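Long-range contacts in uncharacterized conserved protein (Idiomarina loihiensis, PDB 2QSD), which is of unknown function but belongs to the DUF1543 family and is built mainly of antiparallel beta sheet in a two-chain assembly: residues K84-V89 and F105-A110; V13-T18 and K46-T51; R70-S75 and Y156-F161; V61-V66 and Q166-D171. One frame throughout, in Å; residues are numbered along the deposited sequence.

Interaction 1. Residues K84-V89 and F105-A110; sequences KRLYFV and FTVVVA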
loop_
_atom_site.group_PDB
_atom_site.type_symbol
_atom_site.label_atom_id
_atom_site.label_comp_id
_atom_site.label_asym_id
_atom_site.label_seq_id
_atom_site.Cartn_x
_atom_site.Cartn_y
_atom_site.Cartn_z
ATOM N N LYS A 84 -2.963 31.354 -0.019
ATOM C CA LYS A 84 -2.866 30.083 -0.746
ATOM C C LYS A 84 -1.875 29.127 -0.089
ATOM O O LYS A 84 -0.861 29.545 0.482
ATOM C CB LYS A 84 -2.531 30.302 -2.226
ATOM C CG LYS A 84 -3.651 30.982 -3.000
ATOM C CD LYS A 84 -3.549 30.781 -4.499
ATOM C CE LYS A 84 -4.779 31.357 -5.195
ATOM N NZ LYS A 84 -4.925 30.887 -6.600
ATOM N N ARG A 85 -2.189 27.838 -0.166
ATOM C CA ARG A 85 -1.424 26.817 0.533
ATOM C C ARG A 85 -1.169 25.576 -0.305
ATOM O O ARG A 85 -1.852 25.311 -1.302
ATOM C CB ARG A 85 -2.115 26.432 1.847
ATOM C CG ARG A 85 -1.696 27.281 3.033
ATOM C CD ARG A 85 -2.693 27.190 4.173
ATOM N NE ARG A 85 -3.925 27.924 3.880
ATOM C CZ ARG A 85 -4.928 28.096 4.737
ATOM N NH1 ARG A 85 -6.002 28.781 4.366
ATOM N NH2 ARG A 85 -4.866 27.588 5.964
ATOM N N LEU A 86 -0.169 24.820 0.127
ATOM C CA LEU A 86 0.196 23.561 -0.489
ATOM C C LEU A 86 -0.755 22.454 -0.025
ATOM O O LEU A 86 -0.940 22.237 1.178
ATOM C CB LEU A 86 1.632 23.227 -0.096
ATOM C CG LEU A 86 2.506 22.422 -1.043
ATOM C CD1 LEU A 86 2.672 23.139 -2.370
ATOM C CD2 LEU A 86 3.847 22.214 -0.381
ATOM N N TYR A 87 -1.367 21.765 -0.980
ATOM C CA TYR A 87 -2.255 20.666 -0.661
ATOM C C TYR A 87 -1.821 19.389 -1.355
ATOM O O TYR A 87 -1.538 19.380 -2.554
ATOM C CB TYR A 87 -3.701 20.988 -1.032
ATOM C CG TYR A 87 -4.393 21.957 -0.098
ATOM C CD1 TYR A 87 -4.447 23.321 -0.393
ATOM C CD2 TYR A 87 -5.006 21.512 1.077
ATOM C CE1 TYR A 87 -5.084 24.221 0.459
ATOM C CE2 TYR A 87 -5.648 22.407 1.937
ATOM C CZ TYR A 87 -5.684 23.760 1.618
ATOM O OH TYR A 87 -6.313 24.654 2.457
ATOM N N PHE A 88 -1.780 18.316 -0.573
ATOM C CA PHE A 88 -1.487 16.976 -1.052
ATOM C C PHE A 88 -2.801 16.209 -1.178
ATOM O O PHE A 88 -3.543 16.095 -0.205
ATOM C CB PHE A 88 -0.561 16.291 -0.049
ATOM C CG PHE A 88 -0.346 14.834 -0.311
ATOM C CD1 PHE A 88 0.422 14.416 -1.395
ATOM C CD2 PHE A 88 -0.896 13.876 0.539
ATOM C CE1 PHE A 88 0.637 13.074 -1.635
ATOM C CE2 PHE A 88 -0.690 12.526 0.305
ATOM C CZ PHE A 88 0.082 12.125 -0.787
ATOM N N VAL A 89 -3.084 15.688 -2.370
ATOM C CA VAL A 89 -4.362 15.027 -2.635
ATOM C C VAL A 89 -4.178 13.555 -3.001
ATOM O O VAL A 89 -3.567 13.226 -4.024
ATOM C CB VAL A 89 -5.179 15.752 -3.749
ATOM C CG1 VAL A 89 -6.465 14.994 -4.064
ATOM C CG2 VAL A 89 -5.506 17.185 -3.343
ATOM N N PHE A 105 -1.513 10.045 -6.835
ATOM C CA PHE A 105 -1.665 11.288 -6.073
ATOM C C PHE A 105 -1.105 12.498 -6.810
ATOM O O PHE A 105 -0.441 12.357 -7.840
ATOM C CB PHE A 105 -1.012 11.174 -4.683
ATOM C CG PHE A 105 0.485 11.027 -4.714
ATOM C CD1 PHE A 105 1.067 9.770 -4.617
ATOM C CD2 PHE A 105 1.314 12.143 -4.826
ATOM C CE1 PHE A 105 2.444 9.626 -4.642
ATOM C CE2 PHE A 105 2.686 12.009 -4.854
ATOM C CZ PHE A 105 3.253 10.750 -4.753
ATOM N N THR A 106 -1.364 13.682 -6.253
ATOM C CA THR A 106 -0.746 14.926 -6.716
ATOM C C THR A 106 -0.578 15.949 -5.586
ATOM O O THR A 106 -1.118 15.780 -4.490
ATOM C CB THR A 106 -1.522 15.565 -7.900
ATOM O OG1 THR A 106 -0.734 16.611 -8.484
ATOM C CG2 THR A 106 -2.850 16.139 -7.441
ATOM N N VAL A 107 0.196 16.995 -5.867
ATOM C CA VAL A 107 0.303 18.156 -4.996
ATOM C C VAL A 107 -0.147 19.372 -5.798
ATOM O O VAL A 107 0.267 19.552 -6.944
ATOM C CB VAL A 107 1.744 18.350 -4.456
ATOM C CG1 VAL A 107 1.829 19.580 -3.554
ATOM C CG2 VAL A 107 2.212 17.110 -3.682
ATOM N N VAL A 108 -1.026 20.181 -5.210
ATOM C CA VAL A 108 -1.546 21.393 -5.854
ATOM C C VAL A 108 -1.502 22.591 -4.908
ATOM O O VAL A 108 -1.350 22.432 -3.693
ATOM C CB VAL A 108 -3.018 21.230 -6.368
ATOM C CG1 VAL A 108 -3.117 20.213 -7.508
ATOM C CG2 VAL A 108 -3.985 20.893 -5.223
ATOM N N VAL A 109 -1.643 23.787 -5.474
ATOM C CA VAL A 109 -1.728 25.018 -4.690
ATOM C C VAL A 109 -3.163 25.543 -4.729
ATOM O O VAL A 109 -3.718 25.777 -5.808
ATOM C CB VAL A 109 -0.729 26.086 -5.198
ATOM C CG1 VAL A 109 -0.951 27.421 -4.501
ATOM C CG2 VAL A 109 0.696 25.614 -4.983
ATOM N N ALA A 110 -3.765 25.703 -3.554
ATOM C CA ALA A 110 -5.149 26.176 -3.456
ATOM C C ALA A 110 -5.404 26.970 -2.180
ATOM O O ALA A 110 -4.576 26.966 -1.263
ATOM C CB ALA A 110 -6.116 25.013 -3.562
HETATM O O HOH W 1 -5.752 27.749 -7.438
#
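The rings of Tyr87 and Phe88 leave opposite sides of the antiparallel sheet formed by 85-89 and 105-110, and each is met by the other strand at its edge. At the Tyr87 edge lies the carbonyl oxygen of Ala110, with CE1 3.3 Å from that O, while the tyrosine OH sits above one face of the Arg85 guanidinium. The edge of Phe88 takes Val107 CG2 and Phe105 CD2; the two phenylalanines cross obliquely, planes 54° apart, Phe88 CE1 coming to 3.4 Å from Phe105 CD2. Phe31 adds an edge-to-face partner and Ile24 of the second subunit also packs on Phe88. An alanine in place of Phe88 would probably disturb this aromatic cluster, losing the packing on Phe105, Val107 and Phe31 and on Ile24 of the second subunit.

Leu86 shares the Phe88 side: its CD1 lies 3.8 Å from Val107 CG1 and also reaches Val109 CG2. Behind the other face, with Tyr87, Val89 and Ala110, runs helix 113-122, so the pair is buried on both sides. Strand 145-148 continues the sheet beyond 85-89.

Six backbone hydrogen bonds join the strands at the pairs Arg85-Ala110, Tyr87-Val108 and Val89-Thr106. The straightest runs from Val89 N to Thr106 O, 177° at the hydrogen. At the Arg85-Ala110 end of the pairing, Arg85 N approaches Ala110 O at 2.8 Å from above the carbonyl plane, whereas Ala110 N meets Arg85 O within its carbonyl plane.

Interaction 2. Residues V13-T18 and K46-T51; sequences VYVGGT and KGWFGT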
loop_
_atom_site.group_PDB
_atom_site.type_symbol
_atom_site.label_atom_id
_atom_site.label_comp_id
_atom_site.label_asym_id
_atom_site.label_seq_id
_atom_site.Cartn_x
_atom_site.Cartn_y
_atom_site.Cartn_z
ATOM N N VAL A 13 8.744 11.735 0.310
ATOM C CA VAL A 13 9.365 10.410 0.317
ATOM C C VAL A 13 8.325 9.292 0.315
ATOM O O VAL A 13 7.294 9.379 0.981
ATOM C CB VAL A 13 10.354 10.218 1.509
ATOM C CG1 VAL A 13 11.488 11.216 1.447
ATOM C CG2 VAL A 13 9.663 10.356 2.836
ATOM N N TYR A 14 8.601 8.248 -0.451
ATOM C CA TYR A 14 7.729 7.089 -0.531
ATOM C C TYR A 14 8.445 5.974 0.207
ATOM O O TYR A 14 9.517 5.529 -0.201
ATOM C CB TYR A 14 7.504 6.734 -1.995
ATOM C CG TYR A 14 6.530 5.616 -2.289
ATOM C CD1 TYR A 14 5.171 5.742 -1.989
ATOM C CD2 TYR A 14 6.959 4.450 -2.929
ATOM C CE1 TYR A 14 4.266 4.721 -2.281
ATOM C CE2 TYR A 14 6.062 3.418 -3.232
ATOM C CZ TYR A 14 4.721 3.562 -2.904
ATOM O OH TYR A 14 3.838 2.553 -3.198
ATOM N N VAL A 15 7.877 5.559 1.330
ATOM C CA VAL A 15 8.541 4.587 2.185
ATOM C C VAL A 15 7.723 3.315 2.290
ATOM O O VAL A 15 6.516 3.323 2.046
ATOM C CB VAL A 15 8.849 5.161 3.581
ATOM C CG1 VAL A 15 9.873 6.263 3.471
ATOM C CG2 VAL A 15 7.583 5.692 4.250
ATOM N N GLY A 16 8.390 2.224 2.644
ATOM C CA GLY A 16 7.759 0.914 2.711
ATOM C C GLY A 16 8.202 0.113 3.914
ATOM O O GLY A 16 9.280 0.337 4.477
ATOM N N GLY A 17 7.363 -0.836 4.303
ATOM C CA GLY A 17 7.650 -1.674 5.450
ATOM C C GLY A 17 6.432 -2.451 5.889
ATOM O O GLY A 17 5.446 -2.562 5.154
ATOM N N THR A 18 6.495 -2.977 7.104
ATOM C CA THR A 18 5.435 -3.826 7.610
ATOM C C THR A 18 4.659 -3.160 8.756
ATOM O O THR A 18 5.102 -2.158 9.325
ATOM C CB THR A 18 5.992 -5.234 7.989
ATOM O OG1 THR A 18 4.907 -6.107 8.306
ATOM C CG2 THR A 18 6.939 -5.161 9.175
ATOM N N LYS A 46 10.038 8.394 12.615
ATOM C CA LYS A 46 8.983 8.781 13.553
ATOM C C LYS A 46 7.636 9.068 12.883
ATOM O O LYS A 46 6.602 9.085 13.550
ATOM C CB LYS A 46 9.431 9.937 14.465
ATOM C CG LYS A 46 9.312 11.335 13.883
ATOM C CD LYS A 46 9.234 12.394 14.989
ATOM C CE LYS A 46 10.537 12.518 15.785
ATOM N NZ LYS A 46 10.445 13.560 16.854
ATOM N N GLY A 47 7.648 9.284 11.570
ATOM C CA GLY A 47 6.411 9.488 10.813
ATOM C C GLY A 47 5.807 8.190 10.290
ATOM O O GLY A 47 4.612 8.139 9.982
ATOM N N TRP A 48 6.633 7.147 10.185
ATOM C CA TRP A 48 6.177 5.819 9.745
ATOM C C TRP A 48 5.207 5.211 10.751
ATOM O O TRP A 48 5.527 5.088 11.920
ATOM C CB TRP A 48 7.371 4.882 9.510
ATOM C CG TRP A 48 6.994 3.468 9.186
ATOM C CD1 TRP A 48 7.268 2.360 9.936
ATOM C CD2 TRP A 48 6.285 2.999 8.024
ATOM N NE1 TRP A 48 6.780 1.237 9.315
ATOM C CE2 TRP A 48 6.164 1.599 8.148
ATOM C CE3 TRP A 48 5.745 3.625 6.895
ATOM C CZ2 TRP A 48 5.522 0.814 7.191
ATOM C CZ3 TRP A 48 5.100 2.840 5.941
ATOM C CH2 TRP A 48 4.996 1.453 6.098
ATOM N N PHE A 49 4.021 4.848 10.280
ATOM C CA PHE A 49 2.923 4.427 11.150
ATOM C C PHE A 49 3.090 2.997 11.659
ATOM O O PHE A 49 2.484 2.617 12.668
ATOM C CB PHE A 49 1.586 4.549 10.398
ATOM C CG PHE A 49 1.379 3.483 9.363
ATOM C CD1 PHE A 49 1.945 3.610 8.097
ATOM C CD2 PHE A 49 0.634 2.332 9.659
ATOM C CE1 PHE A 49 1.763 2.622 7.139
ATOM C CE2 PHE A 49 0.460 1.335 8.711
ATOM C CZ PHE A 49 1.023 1.478 7.448
ATOM N N GLY A 50 3.884 2.208 10.933
ATOM C CA GLY A 50 3.988 0.770 11.156
ATOM C C GLY A 50 5.192 0.351 11.971
ATOM O O GLY A 50 5.700 1.115 12.786
ATOM N N THR A 51 5.642 -0.875 11.730
ATOM C CA THR A 51 6.771 -1.482 12.422
ATOM C C THR A 51 8.084 -0.890 11.915
ATOM O O THR A 51 8.283 -0.758 10.709
ATOM C CB THR A 51 6.746 -3.015 12.199
ATOM O OG1 THR A 51 5.547 -3.555 12.768
ATOM C CG2 THR A 51 7.968 -3.717 12.798
HETATM O O HOH W 2 8.943 -2.452 8.531
#
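Trp48 holds its CG anti to the backbone N (chi1 174°), which sends the indole from the loop after helix 41-47 to the end of strand 9-17. Val15 puts CG2 in the crowded position between its backbone N and carbonyl carbon, and this methyl meets Trp48 CE3 at 3.8 Å. Farther along the six-membered ring, CH2 and CZ2 run beside the backbone of Gly16 and Gly17, with CZ2 3.6 Å from Gly17 C, where no beta carbon intervenes.

The loop is tied by Thr51 N, which donates to Thr18 O at 2.8 Å in the carbonyl plane. The threonine side chains lie side by side, pointing the same way, Thr18 CG2 against Thr51 CB. Trp48 NE1 turns back to Thr51 O at 2.9 Å, well above that carbonyl's plane, and water 2 links the same oxygen to Thr18 N. An alanine at Trp48 would probably loosen the loop, since the packing on Val15 and the glycines and the NE1 bond would be lost.

Phe49 meets Phe49 of the second subunit nearby. Tertiary packing, one backbone hydrogen bond and a water bridge thus join the loop after helix 41-47 to a glycine-containing strand end of an antiparallel sheet.

Interaction 3. Residues R70-S75 and Y156-F161; sequences RIHLTS and YVTLEF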
loop_
_atom_site.group_PDB
_atom_site.type_symbol
_atom_site.label_atom_id
_atom_site.label_comp_id
_atom_site.label_asym_id
_atom_site.label_seq_id
_atom_site.Cartn_x
_atom_site.Cartn_y
_atom_site.Cartn_z
ATOM N N ARG A 70 6.955 28.889 -5.897
ATOM C CA ARG A 70 8.186 28.464 -5.245
ATOM C C ARG A 70 7.931 28.213 -3.758
ATOM O O ARG A 70 7.233 28.988 -3.105
ATOM C CB ARG A 70 9.257 29.543 -5.424
ATOM C CG ARG A 70 10.608 29.250 -4.797
ATOM C CD ARG A 70 11.628 30.267 -5.248
ATOM N NE ARG A 70 12.851 30.207 -4.456
ATOM C CZ ARG A 70 13.930 30.954 -4.680
ATOM N NH1 ARG A 70 14.992 30.827 -3.895
ATOM N NH2 ARG A 70 13.952 31.826 -5.683
ATOM N N ILE A 71 8.505 27.130 -3.237
ATOM C CA ILE A 71 8.309 26.731 -1.853
ATOM C C ILE A 71 9.424 27.295 -0.989
ATOM O O ILE A 71 10.607 27.085 -1.271
ATOM C CB ILE A 71 8.238 25.188 -1.725
ATOM C CG1 ILE A 71 7.043 24.654 -2.520
ATOM C CG2 ILE A 71 8.144 24.764 -0.261
ATOM C CD1 ILE A 71 7.130 23.194 -2.861
ATOM N N HIS A 72 9.042 28.033 0.050
ATOM C CA HIS A 72 10.000 28.559 1.018
ATOM C C HIS A 72 9.784 27.897 2.363
ATOM O O HIS A 72 8.647 27.589 2.729
ATOM C CB HIS A 72 9.856 30.071 1.167
ATOM C CG HIS A 72 10.247 30.835 -0.054
ATOM N ND1 HIS A 72 11.561 31.115 -0.362
ATOM C CD2 HIS A 72 9.501 31.378 -1.045
ATOM C CE1 HIS A 72 11.605 31.796 -1.494
ATOM N NE2 HIS A 72 10.369 31.969 -1.928
ATOM N N LEU A 73 10.875 27.678 3.087
ATOM C CA LEU A 73 10.817 27.066 4.410
ATOM C C LEU A 73 11.414 27.998 5.454
ATOM O O LEU A 73 12.561 28.437 5.325
ATOM C CB LEU A 73 11.543 25.716 4.419
ATOM C CG LEU A 73 11.052 24.661 3.424
ATOM C CD1 LEU A 73 12.047 23.512 3.333
ATOM C CD2 LEU A 73 9.651 24.160 3.766
ATOM N N THR A 74 10.625 28.300 6.482
ATOM C CA THR A 74 11.035 29.222 7.546
ATOM C C THR A 74 10.717 28.674 8.937
ATOM O O THR A 74 9.786 27.878 9.109
ATOM C CB THR A 74 10.368 30.615 7.391
ATOM O OG1 THR A 74 8.990 30.456 7.026
ATOM C CG2 THR A 74 11.081 31.453 6.326
ATOM N N SER A 75 11.498 29.113 9.923
ATOM C CA SER A 75 11.272 28.752 11.324
ATOM C C SER A 75 10.066 29.475 11.920
ATOM O O SER A 75 9.369 28.924 12.773
ATOM C CB SER A 75 12.517 29.037 12.167
ATOM O OG SER A 75 13.552 28.121 11.868
ATOM N N TYR A 156 7.717 26.093 8.598
ATOM C CA TYR A 156 6.515 26.572 7.928
ATOM C C TYR A 156 6.721 26.647 6.419
ATOM O O TYR A 156 7.788 27.036 5.947
ATOM C CB TYR A 156 6.080 27.925 8.495
ATOM C CG TYR A 156 5.546 27.847 9.910
ATOM C CD1 TYR A 156 4.203 27.559 10.152
ATOM C CD2 TYR A 156 6.385 28.054 11.009
ATOM C CE1 TYR A 156 3.705 27.482 11.449
ATOM C CE2 TYR A 156 5.898 27.979 12.313
ATOM C CZ TYR A 156 4.556 27.693 12.522
ATOM O OH TYR A 156 4.059 27.618 13.803
ATOM N N VAL A 157 5.696 26.252 5.673
ATOM C CA VAL A 157 5.728 26.281 4.216
ATOM C C VAL A 157 5.020 27.537 3.716
ATOM O O VAL A 157 3.822 27.725 3.958
ATOM C CB VAL A 157 5.050 25.027 3.615
ATOM C CG1 VAL A 157 4.976 25.118 2.091
ATOM C CG2 VAL A 157 5.787 23.768 4.042
ATOM N N THR A 158 5.769 28.403 3.038
ATOM C CA THR A 158 5.187 29.578 2.394
ATOM C C THR A 158 5.441 29.536 0.895
ATOM O O THR A 158 6.449 28.997 0.445
ATOM C CB THR A 158 5.703 30.910 2.992
ATOM O OG1 THR A 158 7.133 30.937 2.965
ATOM C CG2 THR A 158 5.220 31.082 4.431
ATOM N N LEU A 159 4.518 30.111 0.130
ATOM C CA LEU A 159 4.560 30.049 -1.324
ATOM C C LEU A 159 4.779 31.415 -1.965
ATOM O O LEU A 159 4.278 32.423 -1.471
ATOM C CB LEU A 159 3.280 29.400 -1.861
ATOM C CG LEU A 159 2.986 27.994 -1.324
ATOM C CD1 LEU A 159 1.619 27.532 -1.752
ATOM C CD2 LEU A 159 4.049 26.983 -1.759
ATOM N N GLU A 160 5.535 31.430 -3.063
ATOM C CA GLU A 160 5.811 32.640 -3.838
ATOM C C GLU A 160 5.698 32.335 -5.333
ATOM O O GLU A 160 6.436 31.501 -5.852
ATOM C CB GLU A 160 7.215 33.156 -3.516
ATOM C CG GLU A 160 7.637 34.392 -4.307
ATOM C CD GLU A 160 9.138 34.458 -4.572
ATOM O OE1 GLU A 160 9.585 35.423 -5.229
ATOM O OE2 GLU A 160 9.873 33.544 -4.142
ATOM N N PHE A 161 4.776 33.006 -6.021
ATOM C CA PHE A 161 4.610 32.829 -7.459
ATOM C C PHE A 161 5.821 33.342 -8.249
ATOM O O PHE A 161 6.181 34.512 -8.142
ATOM C CB PHE A 161 3.329 33.514 -7.941
ATOM C CG PHE A 161 3.032 33.300 -9.405
ATOM C CD1 PHE A 161 2.381 32.149 -9.832
ATOM C CD2 PHE A 161 3.396 34.256 -10.354
ATOM C CE1 PHE A 161 2.100 31.943 -11.188
ATOM C CE2 PHE A 161 3.126 34.059 -11.708
ATOM C CZ PHE A 161 2.472 32.898 -12.125
#
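Strands 69-74 and 155-161 are antiparallel neighbours in a four-stranded sheet, and their backbone bonds carry the pairing. Six of them link the hydrogen-bonded pairs Arg70-Glu160, His72-Thr158 and Thr74-Tyr156. The shortest joins Arg70 N to Glu160 O at 2.7 Å, approaching from above the carbonyl plane; His72 N instead meets Thr158 O nearly along its C=O axis.

Apolar contacts occupy the side of Ile71, Leu73, Val157 and Leu159. Ile71 lies alongside two partners, its CG1 3.9 Å from Leu159 CD2 and its CG2 close to Val157 CG1, while Leu73 CD2 touches Val157 CG2. Leu86 of strand 85-90 packs on both Val157 and Leu159, so this side faces the next sheet.

Polar groups line the other side, where Arg70 and Glu160 are the most exposed. The Tyr156 ring receives the carbonyl oxygen of Ser75 at its edge, 3.6 Å from CD2. Thr158 OG1, in the crowded position between backbone N and carbonyl carbon, comes within 3.4 Å of His72 CB.

Glu160 lies near both Arg70 and His72. Arg70 extends beside it, but its guanidinium offers no N-H to the carboxylate, and the attraction, if any, is through charge alone. His72 makes the direct bond: NE2 donates to Glu160 OE2 at 2.8 Å and 169°, in the imidazole plane and on the anti lone pair of that oxygen.

Interaction 4. Residues V61-V66 and Q166-D171; sequences VHLHHV and QPLVPD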
loop_
_atom_site.group_PDB
_atom_site.type_symbol
_atom_site.label_atom_id
_atom_site.label_comp_id
_atom_site.label_asym_id
_atom_site.label_seq_id
_atom_site.Cartn_x
_atom_site.Cartn_y
_atom_site.Cartn_z
ATOM N N VAL A 61 11.330 12.790 -3.967
ATOM C CA VAL A 61 11.574 13.970 -4.783
ATOM C C VAL A 61 11.765 15.190 -3.892
ATOM O O VAL A 61 11.053 15.370 -2.905
ATOM C CB VAL A 61 10.456 14.183 -5.847
ATOM C CG1 VAL A 61 9.058 14.206 -5.209
ATOM C CG2 VAL A 61 10.712 15.434 -6.690
ATOM N N HIS A 62 12.773 15.993 -4.218
ATOM C CA HIS A 62 12.946 17.315 -3.633
ATOM C C HIS A 62 11.921 18.207 -4.304
ATOM O O HIS A 62 11.984 18.429 -5.514
ATOM C CB HIS A 62 14.380 17.812 -3.881
ATOM C CG HIS A 62 14.601 19.262 -3.565
ATOM N ND1 HIS A 62 15.531 20.028 -4.236
ATOM C CD2 HIS A 62 14.026 20.084 -2.655
ATOM C CE1 HIS A 62 15.519 21.256 -3.751
ATOM N NE2 HIS A 62 14.611 21.318 -2.794
ATOM N N LEU A 63 10.971 18.695 -3.513
ATOM C CA LEU A 63 9.865 19.508 -4.017
ATOM C C LEU A 63 10.182 20.990 -3.823
ATOM O O LEU A 63 10.252 21.456 -2.687
ATOM C CB LEU A 63 8.593 19.167 -3.237
ATOM C CG LEU A 63 7.329 18.654 -3.924
ATOM C CD1 LEU A 63 6.128 18.990 -3.051
ATOM C CD2 LEU A 63 7.133 19.188 -5.342
ATOM N N HIS A 64 10.377 21.726 -4.917
ATOM C CA HIS A 64 10.710 23.159 -4.828
ATOM C C HIS A 64 9.709 24.084 -5.519
ATOM O O HIS A 64 9.618 25.274 -5.187
ATOM C CB HIS A 64 12.136 23.446 -5.317
ATOM C CG HIS A 64 12.475 22.809 -6.630
ATOM N ND1 HIS A 64 11.985 23.270 -7.833
ATOM C CD2 HIS A 64 13.269 21.753 -6.928
ATOM C CE1 HIS A 64 12.449 22.517 -8.815
ATOM N NE2 HIS A 64 13.229 21.588 -8.292
ATOM N N HIS A 65 8.954 23.535 -6.468
ATOM C CA HIS A 65 7.949 24.302 -7.191
ATOM C C HIS A 65 6.700 23.480 -7.436
ATOM O O HIS A 65 6.798 22.305 -7.798
ATOM C CB HIS A 65 8.502 24.792 -8.529
ATOM C CG HIS A 65 9.384 25.993 -8.412
ATOM N ND1 HIS A 65 10.747 25.902 -8.231
ATOM C CD2 HIS A 65 9.097 27.313 -8.450
ATOM C CE1 HIS A 65 11.262 27.117 -8.159
ATOM N NE2 HIS A 65 10.282 27.991 -8.292
ATOM N N VAL A 66 5.537 24.099 -7.210
ATOM C CA VAL A 66 4.226 23.506 -7.514
ATOM C C VAL A 66 3.315 24.570 -8.157
ATOM O O VAL A 66 3.087 25.630 -7.566
ATOM C CB VAL A 66 3.513 22.923 -6.245
ATOM C CG1 VAL A 66 2.127 22.374 -6.603
ATOM C CG2 VAL A 66 4.328 21.827 -5.591
ATOM N N GLN A 166 7.671 22.268 -12.110
ATOM C CA GLN A 166 8.473 21.117 -11.728
ATOM C C GLN A 166 7.618 19.859 -11.884
ATOM O O GLN A 166 6.540 19.768 -11.290
ATOM C CB GLN A 166 8.984 21.252 -10.291
ATOM C CG GLN A 166 9.693 20.001 -9.775
ATOM C CD GLN A 166 10.084 20.049 -8.300
ATOM O OE1 GLN A 166 9.766 20.990 -7.571
ATOM N NE2 GLN A 166 10.786 19.016 -7.858
ATOM N N PRO A 167 8.090 18.893 -12.694
ATOM C CA PRO A 167 7.349 17.641 -12.851
ATOM C C PRO A 167 7.373 16.818 -11.563
ATOM O O PRO A 167 8.435 16.618 -10.968
ATOM C CB PRO A 167 8.089 16.923 -13.982
ATOM C CG PRO A 167 9.456 17.527 -14.012
ATOM C CD PRO A 167 9.331 18.923 -13.492
ATOM N N LEU A 168 6.200 16.374 -11.125
ATOM C CA LEU A 168 6.095 15.572 -9.915
ATOM C C LEU A 168 6.465 14.117 -10.230
ATOM O O LEU A 168 5.598 13.262 -10.409
ATOM C CB LEU A 168 4.692 15.694 -9.314
ATOM C CG LEU A 168 4.477 15.161 -7.896
ATOM C CD1 LEU A 168 5.155 16.035 -6.857
ATOM C CD2 LEU A 168 2.997 15.047 -7.605
ATOM N N VAL A 169 7.770 13.869 -10.331
ATOM C CA VAL A 169 8.339 12.559 -10.651
ATOM C C VAL A 169 9.538 12.332 -9.712
ATOM O O VAL A 169 10.105 13.298 -9.206
ATOM C CB VAL A 169 8.769 12.437 -12.168
ATOM C CG1 VAL A 169 7.568 12.557 -13.109
ATOM C CG2 VAL A 169 9.861 13.434 -12.538
ATOM N N PRO A 170 9.924 11.065 -9.459
ATOM C CA PRO A 170 11.019 10.866 -8.503
ATOM C C PRO A 170 12.377 11.375 -8.991
ATOM O O PRO A 170 12.675 11.308 -10.186
ATOM C CB PRO A 170 11.075 9.341 -8.343
ATOM C CG PRO A 170 9.782 8.825 -8.910
ATOM C CD PRO A 170 9.419 9.780 -9.983
ATOM N N ASP A 171 13.178 11.893 -8.064
ATOM C CA ASP A 171 14.590 12.143 -8.311
ATOM C C ASP A 171 15.315 10.796 -8.378
ATOM O O ASP A 171 16.262 10.618 -9.139
ATOM C CB ASP A 171 15.195 12.995 -7.183
ATOM C CG ASP A 171 14.644 14.412 -7.148
ATOM O OD1 ASP A 171 14.067 14.864 -8.163
ATOM O OD2 ASP A 171 14.797 15.083 -6.101
HETATM O O HOH W 3 14.029 17.698 -7.386
#
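The backbones of 61-66 and 166-171 come closest at two points, with 4.9 Å between the CA atoms of Val61 and Pro170 and 5.6 Å between those of His65 and Gln166, and the hydrogen bonds across them are made by the side chains of the irregular second segment.

Gln166 does most of this work. Its CG is anti to the backbone N (chi1 173°) and the chain beyond is extended, so the amide reaches the short connection leading into strand 65-66. There OE1 accepts from two successive amides, His64 N at 2.8 Å on a lone pair and His65 N nearly along the C=O axis, while NE2 donates to His62 O at 2.7 Å in the amide plane. The imidazole of His64 stacks on this amide with the planes 12° apart, OE1 lying over the ring centre. His64 ND1 and His65 ND1 share a hydrogen bond of 2.9 Å, and His65 NE2 is bonded to Asp162.

Asp171 OD2 takes His62 N at 2.9 Å, from above the carboxylate plane. Water 3 lies 2.9 Å from both Asp171 OD1 and His62 O and could donate to either. Val61 CG2 approaches Val169 O, and Leu63 CD2 meets Leu168 CD1 at 4.0 Å.

Three hydrogen bonds to backbone atoms and the stacked ring thus fix the rotation of the Gln166 amide, and the carboxylate of Asp162 would probably favour a proton on His65 NE2.

Overall arrangement
Interactions 1, 3 and 4 form one connected region, whereas interaction 2 lies across the chain's centre, its own centre about 22 Å from that of interaction 1, though its nearest atoms come within about 5 Å of interactions 1 and 4 without touching. Interaction 3 touches interaction 1 through Leu159 CD1, which rests against Val109 CG1 at 3.8 Å. Interaction 4 reaches both: Val66 and Leu168 pack on strand 105-110, and Ile71 N probably bonds to His64 O, at 2.9 Å. Along the chain, interaction 1 is nested within the loop closed by interaction 3, itself nested within that of interaction 4. Interactions 2 and 4 share a sheet, through neighbouring strands 9-17 and 56-62.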